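Local atomic coordinates of lysine cyclodeaminase (Streptomyces pristinaespiralis, PDB entry 5YU3), a protein that catalyses the cyclodeamination of L-lysine, probably to L-pipecolate with release of ammonia, using a bound nicotinamide-adenine-dinucleotide as cofactor. Residues Ala124-Ala129 with Ser297-Thr302; Ile28-Gly33 with Phe315-Ala320; Ser178-Ala183 with Val188-Ala193; Leu133-Ser138 with Arg225-Ile230. All coordinates share one frame; numbering follows the deposited sequence.

Contact 1: Ala124-Ala129 with Ser297-Thr302. With NA (sodium ion), chain E; NAD (nicotinamide-adenine-dinucleotide), chain F.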
loop_
_atom_site.group_PDB
_atom_site.type_symbol
_atom_site.label_atom_id
_atom_site.label_comp_id
_atom_site.label_asym_id
_atom_site.label_seq_id
_atom_site.Cartn_x
_atom_site.Cartn_y
_atom_site.Cartn_z
ATOM N N ALA A 124 -6.476 -14.699 17.131
ATOM C CA ALA A 124 -5.315 -14.918 17.980
ATOM C C ALA A 124 -5.070 -13.733 18.905
ATOM O O ALA A 124 -4.732 -13.916 20.077
ATOM C CB ALA A 124 -4.070 -15.183 17.130
ATOM N N ALA A 125 -5.225 -12.513 18.394
ATOM C CA ALA A 125 -4.958 -11.340 19.224
ATOM C C ALA A 125 -5.933 -11.275 20.393
ATOM O O ALA A 125 -5.530 -10.992 21.531
ATOM C CB ALA A 125 -5.035 -10.066 18.382
ATOM N N SER A 126 -7.219 -11.548 20.130
ATOM C CA SER A 126 -8.195 -11.631 21.217
ATOM C C SER A 126 -7.817 -12.714 22.220
ATOM O O SER A 126 -8.002 -12.540 23.432
ATOM C CB SER A 126 -9.597 -11.884 20.660
ATOM O OG SER A 126 -10.109 -10.741 19.993
ATOM N N ALA A 127 -7.286 -13.845 21.737
ATOM C CA ALA A 127 -6.873 -14.914 22.642
ATOM C C ALA A 127 -5.705 -14.481 23.519
ATOM O O ALA A 127 -5.673 -14.796 24.714
ATOM C CB ALA A 127 -6.498 -16.172 21.849
ATOM N N VAL A 128 -4.731 -13.760 22.945
ATOM C CA VAL A 128 -3.623 -13.239 23.746
ATOM C C VAL A 128 -4.143 -12.303 24.832
ATOM O O VAL A 128 -3.739 -12.392 26.002
ATOM C CB VAL A 128 -2.596 -12.525 22.847
ATOM C CG1 VAL A 128 -1.525 -11.830 23.692
ATOM C CG2 VAL A 128 -1.954 -13.523 21.901
ATOM N N ALA A 129 -5.025 -11.377 24.456
ATOM C CA ALA A 129 -5.542 -10.415 25.430
ATOM C C ALA A 129 -6.404 -11.093 26.481
ATOM O O ALA A 129 -6.370 -10.711 27.658
ATOM C CB ALA A 129 -6.363 -9.330 24.736
ATOM N N SER A 297 -12.708 -5.321 32.000
ATOM C CA SER A 297 -11.599 -5.010 31.110
ATOM C C SER A 297 -12.076 -5.001 29.661
ATOM O O SER A 297 -13.019 -5.704 29.285
ATOM C CB SER A 297 -10.423 -6.014 31.282
ATOM O OG SER A 297 -10.871 -7.366 31.177
ATOM N N VAL A 298 -11.415 -4.182 28.848
ATOM C CA VAL A 298 -11.699 -4.097 27.421
ATOM C C VAL A 298 -10.373 -4.137 26.679
ATOM O O VAL A 298 -9.463 -3.363 26.995
ATOM C CB VAL A 298 -12.461 -2.814 27.048
ATOM C CG1 VAL A 298 -12.519 -2.664 25.522
ATOM C CG2 VAL A 298 -13.855 -2.828 27.654
ATOM N N PHE A 299 -10.270 -5.037 25.703
ATOM C CA PHE A 299 -9.170 -5.044 24.740
ATOM C C PHE A 299 -9.700 -4.353 23.494
ATOM O O PHE A 299 -10.606 -4.869 22.829
ATOM C CB PHE A 299 -8.703 -6.472 24.440
ATOM C CG PHE A 299 -7.811 -6.600 23.210
ATOM C CD1 PHE A 299 -6.771 -5.704 22.980
ATOM C CD2 PHE A 299 -8.007 -7.640 22.307
ATOM C CE1 PHE A 299 -5.940 -5.827 21.855
ATOM C CE2 PHE A 299 -7.180 -7.787 21.186
ATOM C CZ PHE A 299 -6.141 -6.869 20.954
ATOM N N ASP A 300 -9.170 -3.163 23.217
ATOM C CA ASP A 300 -9.556 -2.371 22.052
ATOM C C ASP A 300 -8.692 -2.806 20.875
ATOM O O ASP A 300 -7.532 -2.401 20.761
ATOM C CB ASP A 300 -9.391 -0.882 22.340
ATOM C CG ASP A 300 -10.055 -0.014 21.293
ATOM O OD1 ASP A 300 -10.830 -0.553 20.470
ATOM O OD2 ASP A 300 -9.830 1.221 21.308
ATOM N N SER A 301 -9.265 -3.638 20.002
ATOM C CA SER A 301 -8.549 -4.260 18.895
ATOM C C SER A 301 -8.854 -3.500 17.611
ATOM O O SER A 301 -10.027 -3.305 17.256
ATOM C CB SER A 301 -8.944 -5.735 18.756
ATOM O OG SER A 301 -8.234 -6.372 17.698
ATOM N N THR A 302 -7.802 -3.051 16.928
ATOM C CA THR A 302 -7.931 -2.435 15.618
ATOM C C THR A 302 -7.184 -3.188 14.534
ATOM O O THR A 302 -7.504 -3.003 13.352
ATOM C CB THR A 302 -7.421 -0.982 15.641
ATOM O OG1 THR A 302 -6.020 -0.971 15.958
ATOM C CG2 THR A 302 -8.193 -0.172 16.681
HETATM NA NA NA E . -12.050 -1.836 18.291
HETATM P PA NAD F . -18.973 -9.701 8.549
HETATM O O1A NAD F . -19.733 -8.868 7.565
HETATM O O2A NAD F . -18.585 -11.123 8.195
HETATM O O5B NAD F . -19.852 -9.815 9.893
HETATM C C5B NAD F . -20.312 -8.628 10.550
HETATM C C4B NAD F . -21.640 -8.985 11.201
HETATM O O4B NAD F . -22.070 -7.896 12.021
HETATM C C3B NAD F . -22.745 -9.193 10.160
HETATM O O3B NAD F . -23.290 -10.526 10.275
HETATM C C2B NAD F . -23.781 -8.138 10.511
HETATM O O2B NAD F . -25.128 -8.565 10.330
HETATM C C1B NAD F . -23.492 -7.899 11.976
HETATM N N9A NAD F . -23.980 -6.626 12.548
HETATM C C8A NAD F . -24.046 -5.407 11.964
HETATM N N7A NAD F . -24.539 -4.483 12.850
HETATM C C5A NAD F . -24.781 -5.134 14.012
HETATM C C6A NAD F . -25.302 -4.794 15.350
HETATM N N6A NAD F . -25.668 -3.526 15.652
HETATM N N1A NAD F . -25.372 -5.785 16.267
HETATM C C2A NAD F . -25.016 -7.058 16.012
HETATM N N3A NAD F . -24.549 -7.446 14.814
HETATM C C4A NAD F . -24.410 -6.542 13.804
HETATM O O3 NAD F . -17.636 -8.866 8.943
HETATM P PN NAD F . -16.391 -9.377 9.809
HETATM O O1N NAD F . -16.901 -10.314 10.879
HETATM O O2N NAD F . -15.311 -9.830 8.850
HETATM O O5D NAD F . -15.861 -8.008 10.477
HETATM C C5D NAD F . -16.573 -7.416 11.565
HETATM C C4D NAD F . -15.798 -6.192 12.053
HETATM O O4D NAD F . -14.485 -6.577 12.458
HETATM C C3D NAD F . -15.610 -5.161 10.953
HETATM O O3D NAD F . -15.699 -3.843 11.537
HETATM C C2D NAD F . -14.181 -5.386 10.509
HETATM O O2D NAD F . -13.613 -4.250 9.844
HETATM C C1D NAD F . -13.541 -5.694 11.847
HETATM N N1N NAD F . -12.238 -6.342 11.778
HETATM C C2N NAD F . -11.352 -6.061 12.744
HETATM C C3N NAD F . -10.089 -6.636 12.744
HETATM C C7N NAD F . -9.146 -6.303 13.852
HETATM O O7N NAD F . -7.972 -6.600 13.765
HETATM N N7N NAD F . -9.642 -5.714 14.954
HETATM C C4N NAD F . -9.744 -7.554 11.747
HETATM C C5N NAD F . -10.699 -7.847 10.776
HETATM C C6N NAD F . -11.953 -7.234 10.813
HETATM O O HOH W 1 -8.748 -9.026 18.121
#

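Contact 2: Ile28-Gly33 with Phe315-Ala320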
loop_
_atom_site.group_PDB
_atom_site.type_symbol
_atom_site.label_atom_id
_atom_site.label_comp_id
_atom_site.label_asym_id
_atom_site.label_seq_id
_atom_site.Cartn_x
_atom_site.Cartn_y
_atom_site.Cartn_z
ATOM N N ILE A 28 -1.199 -17.847 17.724
ATOM C CA ILE A 28 -1.285 -17.330 19.089
ATOM C C ILE A 28 0.104 -17.253 19.721
ATOM O O ILE A 28 0.483 -16.229 20.303
ATOM C CB ILE A 28 -2.239 -18.190 19.936
ATOM C CG1 ILE A 28 -3.691 -17.979 19.492
ATOM C CG2 ILE A 28 -2.046 -17.886 21.440
ATOM C CD1 ILE A 28 -4.664 -19.017 20.065
ATOM N N ASP A 29 0.889 -18.330 19.612
ATOM C CA ASP A 29 2.208 -18.346 20.245
ATOM C C ASP A 29 3.136 -17.303 19.629
ATOM O O ASP A 29 3.860 -16.600 20.346
ATOM C CB ASP A 29 2.841 -19.736 20.131
ATOM C CG ASP A 29 2.135 -20.783 20.993
ATOM O OD1 ASP A 29 1.410 -20.409 21.938
ATOM O OD2 ASP A 29 2.310 -21.988 20.724
ATOM N N ARG A 30 3.127 -17.186 18.303
ATOM C CA ARG A 30 4.019 -16.230 17.651
ATOM C C ARG A 30 3.615 -14.796 17.964
ATOM O O ARG A 30 4.476 -13.931 18.180
ATOM C CB ARG A 30 4.019 -16.471 16.144
ATOM C CG ARG A 30 4.474 -17.860 15.791
ATOM C CD ARG A 30 5.965 -17.992 15.986
ATOM N NE ARG A 30 6.631 -17.521 14.793
ATOM C CZ ARG A 30 6.973 -18.302 13.775
ATOM N NH1 ARG A 30 6.723 -19.608 13.813
ATOM N NH2 ARG A 30 7.563 -17.771 12.720
ATOM N N LEU A 31 2.313 -14.524 17.967
ATOM C CA LEU A 31 1.826 -13.198 18.322
ATOM C C LEU A 31 2.201 -12.838 19.757
ATOM O O LEU A 31 2.615 -11.705 20.035
ATOM C CB LEU A 31 0.315 -13.151 18.119
ATOM C CG LEU A 31 -0.377 -11.800 18.056
ATOM C CD1 LEU A 31 0.462 -10.809 17.250
ATOM C CD2 LEU A 31 -1.780 -11.960 17.449
ATOM N N THR A 32 2.071 -13.794 20.680
ATOM C CA THR A 32 2.449 -13.552 22.072
ATOM C C THR A 32 3.920 -13.171 22.190
ATOM O O THR A 32 4.267 -12.187 22.857
ATOM C CB THR A 32 2.148 -14.795 22.911
ATOM O OG1 THR A 32 0.744 -15.063 22.872
ATOM C CG2 THR A 32 2.575 -14.580 24.363
ATOM N N GLY A 33 4.803 -13.936 21.547
ATOM C CA GLY A 33 6.218 -13.615 21.607
ATOM C C GLY A 33 6.540 -12.295 20.936
ATOM O O GLY A 33 7.341 -11.504 21.448
ATOM N N PHE A 315 2.657 -18.964 7.882
ATOM C CA PHE A 315 2.263 -19.592 6.626
ATOM C C PHE A 315 3.470 -19.886 5.739
ATOM O O PHE A 315 3.545 -20.952 5.120
ATOM C CB PHE A 315 1.272 -18.701 5.875
ATOM C CG PHE A 315 -0.153 -18.906 6.290
ATOM C CD1 PHE A 315 -0.909 -19.922 5.729
ATOM C CD2 PHE A 315 -0.727 -18.107 7.264
ATOM C CE1 PHE A 315 -2.230 -20.117 6.114
ATOM C CE2 PHE A 315 -2.046 -18.301 7.659
ATOM C CZ PHE A 315 -2.796 -19.313 7.081
ATOM N N LEU A 316 4.408 -18.943 5.629
ATOM C CA LEU A 316 5.551 -19.168 4.743
ATOM C C LEU A 316 6.448 -20.283 5.260
ATOM O O LEU A 316 7.039 -21.021 4.461
ATOM C CB LEU A 316 6.359 -17.881 4.578
ATOM C CG LEU A 316 5.644 -16.741 3.862
ATOM C CD1 LEU A 316 6.606 -15.585 3.630
ATOM C CD2 LEU A 316 5.014 -17.213 2.552
ATOM N N GLU A 317 6.582 -20.414 6.584
ATOM C CA GLU A 317 7.349 -21.525 7.142
ATOM C C GLU A 317 6.729 -22.861 6.754
ATOM O O GLU A 317 7.431 -23.783 6.316
ATOM C CB GLU A 317 7.438 -21.392 8.663
ATOM C CG GLU A 317 8.385 -20.293 9.129
ATOM C CD GLU A 317 8.347 -20.089 10.630
ATOM O OE1 GLU A 317 7.662 -20.871 11.312
ATOM O OE2 GLU A 317 8.991 -19.137 11.119
ATOM N N ALA A 318 5.408 -22.984 6.912
ATOM C CA ALA A 318 4.732 -24.227 6.547
ATOM C C ALA A 318 4.784 -24.461 5.042
ATOM O O ALA A 318 4.991 -25.596 4.593
ATOM C CB ALA A 318 3.284 -24.209 7.043
ATOM N N ALA A 319 4.596 -23.401 4.246
ATOM C CA ALA A 319 4.631 -23.550 2.793
ATOM C C ALA A 319 6.030 -23.905 2.299
ATOM O O ALA A 319 6.179 -24.714 1.374
ATOM C CB ALA A 319 4.137 -22.266 2.124
ATOM N N ALA A 320 7.068 -23.306 2.893
ATOM C CA ALA A 320 8.433 -23.620 2.481
ATOM C C ALA A 320 8.785 -25.068 2.803
ATOM O O ALA A 320 9.414 -25.758 1.991
ATOM C CB ALA A 320 9.420 -22.672 3.162
#

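Contact 3: Ser178-Ala183 with Val188-Ala193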
loop_
_atom_site.group_PDB
_atom_site.type_symbol
_atom_site.label_atom_id
_atom_site.label_comp_id
_atom_site.label_asym_id
_atom_site.label_seq_id
_atom_site.Cartn_x
_atom_site.Cartn_y
_atom_site.Cartn_z
ATOM N N SER A 178 -27.313 -19.176 11.365
ATOM C CA SER A 178 -26.324 -20.027 10.714
ATOM C C SER A 178 -25.054 -20.196 11.531
ATOM O O SER A 178 -24.188 -20.995 11.142
ATOM C CB SER A 178 -25.957 -19.463 9.338
ATOM O OG SER A 178 -25.184 -18.276 9.474
ATOM N N PHE A 179 -24.904 -19.463 12.639
ATOM C CA PHE A 179 -23.617 -19.469 13.320
ATOM C C PHE A 179 -23.317 -20.830 13.937
ATOM O O PHE A 179 -22.174 -21.292 13.887
ATOM C CB PHE A 179 -23.544 -18.372 14.388
ATOM C CG PHE A 179 -22.194 -18.268 15.021
ATOM C CD1 PHE A 179 -21.106 -17.803 14.280
ATOM C CD2 PHE A 179 -21.985 -18.700 16.326
ATOM C CE1 PHE A 179 -19.849 -17.735 14.845
ATOM C CE2 PHE A 179 -20.730 -18.639 16.903
ATOM C CZ PHE A 179 -19.652 -18.148 16.155
ATOM N N ALA A 180 -24.329 -21.498 14.503
ATOM C CA ALA A 180 -24.075 -22.779 15.154
ATOM C C ALA A 180 -23.423 -23.779 14.200
ATOM O O ALA A 180 -22.502 -24.503 14.594
ATOM C CB ALA A 180 -25.374 -23.347 15.735
ATOM N N ARG A 181 -23.857 -23.817 12.937
ATOM C CA ARG A 181 -23.232 -24.750 11.999
ATOM C C ARG A 181 -21.786 -24.363 11.707
ATOM O O ARG A 181 -20.915 -25.232 11.600
ATOM C CB ARG A 181 -24.024 -24.826 10.696
ATOM C CG ARG A 181 -23.471 -25.868 9.728
ATOM C CD ARG A 181 -24.523 -26.289 8.703
ATOM N NE ARG A 181 -24.068 -27.372 7.821
ATOM C CZ ARG A 181 -23.155 -27.240 6.863
ATOM N NH1 ARG A 181 -22.591 -26.062 6.641
ATOM N NH2 ARG A 181 -22.815 -28.288 6.120
ATOM N N ARG A 182 -21.512 -23.067 11.548
ATOM C CA ARG A 182 -20.134 -22.636 11.307
ATOM C C ARG A 182 -19.239 -22.891 12.515
ATOM O O ARG A 182 -18.030 -23.084 12.358
ATOM C CB ARG A 182 -20.112 -21.148 10.931
ATOM C CG ARG A 182 -20.644 -20.855 9.537
ATOM C CD ARG A 182 -20.609 -19.355 9.230
ATOM N NE ARG A 182 -21.807 -18.673 9.727
ATOM C CZ ARG A 182 -21.798 -17.533 10.419
ATOM N NH1 ARG A 182 -20.651 -16.924 10.711
ATOM N NH2 ARG A 182 -22.946 -17.003 10.819
ATOM N N ALA A 183 -19.804 -22.887 13.723
ATOM C CA ALA A 183 -19.051 -23.049 14.963
ATOM C C ALA A 183 -18.937 -24.495 15.429
ATOM O O ALA A 183 -18.184 -24.769 16.372
ATOM C CB ALA A 183 -19.718 -22.243 16.083
ATOM N N VAL A 188 -18.107 -26.000 21.115
ATOM C CA VAL A 188 -18.732 -25.066 22.050
ATOM C C VAL A 188 -20.197 -24.918 21.658
ATOM O O VAL A 188 -20.509 -24.509 20.533
ATOM C CB VAL A 188 -18.013 -23.706 22.046
ATOM C CG1 VAL A 188 -18.721 -22.723 22.986
ATOM C CG2 VAL A 188 -16.556 -23.861 22.440
ATOM N N SER A 189 -21.107 -25.256 22.574
ATOM C CA SER A 189 -22.521 -25.176 22.234
ATOM C C SER A 189 -22.930 -23.719 22.048
ATOM O O SER A 189 -22.482 -22.832 22.781
ATOM C CB SER A 189 -23.380 -25.831 23.316
ATOM O OG SER A 189 -23.196 -25.165 24.543
ATOM N N VAL A 190 -23.786 -23.477 21.062
ATOM C CA VAL A 190 -24.179 -22.130 20.665
ATOM C C VAL A 190 -25.654 -21.942 20.968
ATOM O O VAL A 190 -26.479 -22.801 20.634
ATOM C CB VAL A 190 -23.887 -21.885 19.176
ATOM C CG1 VAL A 190 -24.615 -20.636 18.677
ATOM C CG2 VAL A 190 -22.386 -21.788 18.954
ATOM N N GLU A 191 -25.986 -20.811 21.579
ATOM C CA GLU A 191 -27.360 -20.442 21.888
ATOM C C GLU A 191 -27.559 -18.991 21.484
ATOM O O GLU A 191 -26.747 -18.133 21.846
ATOM C CB GLU A 191 -27.645 -20.637 23.383
ATOM C CG GLU A 191 -28.974 -20.101 23.850
ATOM C CD GLU A 191 -29.219 -20.375 25.326
ATOM O OE1 GLU A 191 -30.320 -20.044 25.808
ATOM O OE2 GLU A 191 -28.311 -20.912 26.004
ATOM N N ILE A 192 -28.603 -18.722 20.703
ATOM C CA ILE A 192 -28.923 -17.345 20.352
ATOM C C ILE A 192 -29.504 -16.647 21.574
ATOM O O ILE A 192 -30.336 -17.214 22.299
ATOM C CB ILE A 192 -29.894 -17.305 19.158
ATOM C CG1 ILE A 192 -29.217 -17.901 17.920
ATOM C CG2 ILE A 192 -30.366 -15.875 18.894
ATOM C CD1 ILE A 192 -30.155 -18.124 16.746
ATOM N N ALA A 193 -29.044 -15.422 21.828
ATOM C CA ALA A 193 -29.464 -14.682 23.011
ATOM C C ALA A 193 -29.367 -13.194 22.721
ATOM O O ALA A 193 -28.443 -12.745 22.030
ATOM C CB ALA A 193 -28.611 -15.056 24.232
HETATM O O HOH W 2 -20.294 -25.701 18.427
#

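Contact 4: Leu133-Ser138 with Arg225-Ile230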
loop_
_atom_site.group_PDB
_atom_site.type_symbol
_atom_site.label_atom_id
_atom_site.label_comp_id
_atom_site.label_asym_id
_atom_site.label_seq_id
_atom_site.Cartn_x
_atom_site.Cartn_y
_atom_site.Cartn_z
ATOM N N LEU A 133 -6.547 -11.164 30.626
ATOM C CA LEU A 133 -7.548 -10.306 31.256
ATOM C C LEU A 133 -8.899 -10.960 31.504
ATOM O O LEU A 133 -9.743 -10.349 32.177
ATOM C CB LEU A 133 -7.764 -9.040 30.405
ATOM C CG LEU A 133 -6.558 -8.099 30.345
ATOM C CD1 LEU A 133 -6.759 -6.989 29.319
ATOM C CD2 LEU A 133 -6.286 -7.506 31.721
ATOM N N ALA A 134 -9.160 -12.143 30.966
ATOM C CA ALA A 134 -10.374 -12.861 31.327
ATOM C C ALA A 134 -10.068 -13.854 32.440
ATOM O O ALA A 134 -8.931 -14.312 32.600
ATOM C CB ALA A 134 -10.959 -13.602 30.119
ATOM N N ARG A 135 -11.095 -14.189 33.207
ATOM C CA ARG A 135 -10.946 -15.186 34.254
ATOM C C ARG A 135 -10.500 -16.509 33.634
ATOM O O ARG A 135 -11.075 -16.938 32.626
ATOM C CB ARG A 135 -12.268 -15.368 34.995
ATOM C CG ARG A 135 -12.415 -14.500 36.243
ATOM C CD ARG A 135 -13.609 -14.974 37.072
ATOM N NE ARG A 135 -13.322 -16.213 37.801
ATOM C CZ ARG A 135 -12.696 -16.275 38.976
ATOM N NH1 ARG A 135 -12.292 -15.167 39.579
ATOM N NH2 ARG A 135 -12.483 -17.450 39.555
ATOM N N PRO A 136 -9.475 -17.165 34.177
ATOM C CA PRO A 136 -9.003 -18.415 33.566
ATOM C C PRO A 136 -10.019 -19.535 33.596
ATOM O O PRO A 136 -9.854 -20.514 32.860
ATOM C CB PRO A 136 -7.757 -18.760 34.386
ATOM C CG PRO A 136 -7.945 -17.875 35.711
ATOM C CD PRO A 136 -8.597 -16.803 35.344
ATOM N N ASP A 137 -11.071 -19.430 34.412
ATOM C CA ASP A 137 -12.136 -20.420 34.409
ATOM C C ASP A 137 -13.371 -19.932 33.659
ATOM O O ASP A 137 -14.461 -20.494 33.840
ATOM C CB ASP A 137 -12.492 -20.826 35.846
ATOM C CG ASP A 137 -12.965 -19.655 36.691
ATOM O OD1 ASP A 137 -12.829 -18.495 36.248
ATOM O OD2 ASP A 137 -13.470 -19.892 37.810
ATOM N N SER A 138 -13.220 -18.899 32.822
ATOM C CA SER A 138 -14.322 -18.409 31.999
ATOM C C SER A 138 -14.998 -19.552 31.253
ATOM O O SER A 138 -14.341 -20.351 30.579
ATOM C CB SER A 138 -13.808 -17.370 31.002
ATOM O OG SER A 138 -13.484 -16.152 31.655
ATOM N N ARG A 225 -21.173 -8.898 34.412
ATOM C CA ARG A 225 -20.465 -9.564 35.491
ATOM C C ARG A 225 -19.233 -8.762 35.886
ATOM O O ARG A 225 -18.611 -8.090 35.061
ATOM C CB ARG A 225 -20.077 -10.974 35.075
ATOM C CG ARG A 225 -21.246 -11.717 34.484
ATOM C CD ARG A 225 -21.816 -12.663 35.486
ATOM N NE ARG A 225 -21.122 -13.938 35.415
ATOM C CZ ARG A 225 -21.657 -15.044 34.918
ATOM N NH1 ARG A 225 -22.905 -15.034 34.457
ATOM N NH2 ARG A 225 -20.949 -16.159 34.888
ATOM N N GLU A 226 -18.883 -8.850 37.174
ATOM C CA GLU A 226 -17.805 -8.032 37.721
ATOM C C GLU A 226 -16.484 -8.277 37.005
ATOM O O GLU A 226 -15.693 -7.346 36.840
ATOM C CB GLU A 226 -17.645 -8.313 39.214
ATOM C CG GLU A 226 -16.693 -7.352 39.915
ATOM C CD GLU A 226 -16.513 -7.686 41.382
ATOM O OE1 GLU A 226 -17.126 -8.680 41.843
ATOM O OE2 GLU A 226 -15.743 -6.968 42.064
ATOM N N HIS A 227 -16.245 -9.507 36.559
ATOM C CA HIS A 227 -14.974 -9.911 35.963
ATOM C C HIS A 227 -14.974 -9.858 34.442
ATOM O O HIS A 227 -13.988 -10.286 33.831
ATOM C CB HIS A 227 -14.629 -11.327 36.406
ATOM C CG HIS A 227 -15.687 -12.328 36.064
ATOM N ND1 HIS A 227 -16.799 -12.535 36.855
ATOM C CD2 HIS A 227 -15.822 -13.156 35.000
ATOM C CE1 HIS A 227 -17.565 -13.460 36.302
ATOM N NE2 HIS A 227 -16.992 -13.858 35.178
ATOM N N LEU A 228 -16.046 -9.356 33.825
ATOM C CA LEU A 228 -16.198 -9.427 32.370
ATOM C C LEU A 228 -14.981 -8.867 31.639
ATOM O O LEU A 228 -14.455 -7.803 31.992
ATOM C CB LEU A 228 -17.459 -8.666 31.938
ATOM C CG LEU A 228 -17.643 -8.450 30.426
ATOM C CD1 LEU A 228 -17.792 -9.799 29.694
ATOM C CD2 LEU A 228 -18.827 -7.559 30.126
ATOM N N HIS A 229 -14.524 -9.604 30.627
ATOM C CA HIS A 229 -13.561 -9.095 29.659
ATOM C C HIS A 229 -14.209 -9.003 28.284
ATOM O O HIS A 229 -14.850 -9.958 27.832
ATOM C CB HIS A 229 -12.320 -9.982 29.563
ATOM C CG HIS A 229 -11.401 -9.547 28.473
ATOM N ND1 HIS A 229 -10.740 -8.338 28.511
ATOM C CD2 HIS A 229 -11.080 -10.120 27.286
ATOM C CE1 HIS A 229 -10.029 -8.194 27.404
ATOM N NE2 HIS A 229 -10.213 -9.263 26.647
ATOM N N ILE A 230 -14.016 -7.872 27.607
ATOM C CA ILE A 230 -14.564 -7.655 26.272
ATOM C C ILE A 230 -13.413 -7.485 25.293
ATOM O O ILE A 230 -12.529 -6.651 25.518
ATOM C CB ILE A 230 -15.475 -6.419 26.208
ATOM C CG1 ILE A 230 -16.577 -6.486 27.269
ATOM C CG2 ILE A 230 -16.067 -6.279 24.785
ATOM C CD1 ILE A 230 -17.450 -5.225 27.306
HETATM O O HOH W 3 -13.477 -12.657 32.552
#

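Contact 1: Ala124-Ala129 with Ser297-Thr302
Helix segment Ala124-Ala129 runs roughly antiparallel to strand 297-300, at 149° and an axis distance of 9.6 Å, with Ala129 facing Phe299. This is helix-on-sheet packing in the Rossmann-type domain: helix 115-133 lies against the parallel sheet. Phe299 carries the contact. With CG anti to the backbone N (chi1 166°), its ring reaches out to the helix. Ala129 CB sits over one face of the ring, 3.8 Å from its centroid. The fit is tight, with Ala129 CB 3.4 Å from Phe299 CD2. Over the opposite face lies the backbone CA of Ser301. Ring atom CE2 meets the Ala125 carbonyl oxygen obliquely and packs against Ala125 CB. An alanine in place of Phe299 would probably open a gap between helix and strand and leave the methyl groups of Ala125 and Ala129 without their aromatic partner. Beyond the ring the contact turns polar. A water donates a hydrogen bond to Ser126 OG, which is also bonded to Gln153, and pairs with Ser301 OG. Ser301 O and Asp300 OD1 bind the sodium ion, together with the carbonyl oxygens of Ala232 and Gly234. Ser301 OG also accepts a bent hydrogen bond (140°) from the nicotinamide amide, with N7N of the cofactor 3.2 Å away.

Contact 2: Ile28-Gly33 with Phe315-Ala320
Arg30 and Glu317 meet in a surface salt bridge between two helices, 20-39 and 305-321. The guanidinium grips the carboxylate end-on, with one nitrogen for each oxygen. Arg30 NH1 donates to Glu317 OE1 at 3.0 Å, with a nearly straight bond of 164°. That oxygen lies in the guanidinium plane and is met on its syn side, somewhat out of the carboxylate plane. Arg30 NH2 pairs with Glu317 OE2, which is met from above the carboxylate plane. The modelled separation there is unusually short, so its detail is doubtful. The two flat groups are turned 32° from each other. Glu317 reaches across with its chain extended beyond CG, while Arg30 bends at chi2 and chi3 and rests on Glu313 and Val314 of the partner helix. Within helix 20-39, Thr32 turns its hydroxyl back to the chain. Ile28 O therefore accepts twice, and Thr32 N and Thr32 OG1 reach it from opposite faces of its carbonyl plane, the hydroxyl at 2.8 Å from Ile28 O.

Contact 3: Ser178-Ala183 with Val188-Ala193
The Phe179 ring presents an edge to Val190, whose CG1 lies near the ring plane 4.0 Å from Phe179 CD2. Arg182 NH1 lies in the ring plane at another part of the edge, beside CD1. The Arg182 guanidinium has Ser178 OG at its own edge, and Arg182 NH2 donates to it at 2.9 Å, close to the guanidinium plane. Val190 is the centre of this contact, and its CB and two methyls are shared out. CB meets Ala180 CB, CG1 meets the ring, and CG2 packs on Ala183 CB at 3.9 Å. Val190 CG1 stands anti to the backbone N (chi1 165°), which leaves CG2 turned to Ala183. The Phe179 and Val190 side chains cross at about a right angle. Helix 179-183 runs antiparallel to strand 189-192 and belongs, with helix 173-177, to the beta-alpha-beta crossover from strand 165-169 in the Rossmann-type domain. Strand 189-192 is an outermost strand of the parallel sheet in this chain, paired with 165-169. Helix 148-160 packs alongside, its Ala150 and Leu154 touching Phe179.

Contact 4: Leu133-Ser138 with Arg225-Ile230
Leu133 CB, at the end of helix 115-133, lies obliquely against the His229 ring, 3.6 Å from His229 ND1, which is hydrogen-bonded to Ser297 OG. Ala134 leaves the helix and touches His229 CB with its own CB. Arg135 then crosses His227 at about a right angle. Its CD sits over one face of the imidazole, a CH-pi contact 3.7 Å from the ring centroid. A water accepts a hydrogen bond from Arg135 N and donates one to His227 O. The chain bends at chi3 and the guanidinium binds Asp137 side-on, with Arg135 NE 2.8 Å from Asp137 OD1 and NH2 reaching OD2. An alanine at Arg135 would probably uncover that face of His227 and leave Asp137 without its charged mate. Ser138 closes the type I turn, and its N and OG both bond to Arg135 O. This turn leads into strand 140-144 of the Rossmann-type sheet. His227 is bonded through NE2 to Asp203, just before strand 204-207. His229 begins strand 229-232, which lies between strands 204-207 and 297-300.

Contacts 1, 3 and 4 reach the same parallel sheet, while contact 2 joins two surface helices that both touch helix 115-133. Contacts 1 and 4 use neighbouring strands and have centres about 13 Å apart. They are joined by two probable hydrogen bonds: Phe299 N to Ile230 O, and Ser297 OG with His229 ND1, both 2.8 Å. Contact 2 meets contact 1 where Ile28 packs on Ala124 and Ala127. Contact 3 lies at the sheet edge, its centre about 22 Å from that of contact 1. The cofactor bonds to Ser301 of contact 1, while the Phe179 side chain of contact 3 is about 9 Å from it. Thr302 of contact 1 lines the pocket of the bound proline, about 9 Å from the Ala125 side chain.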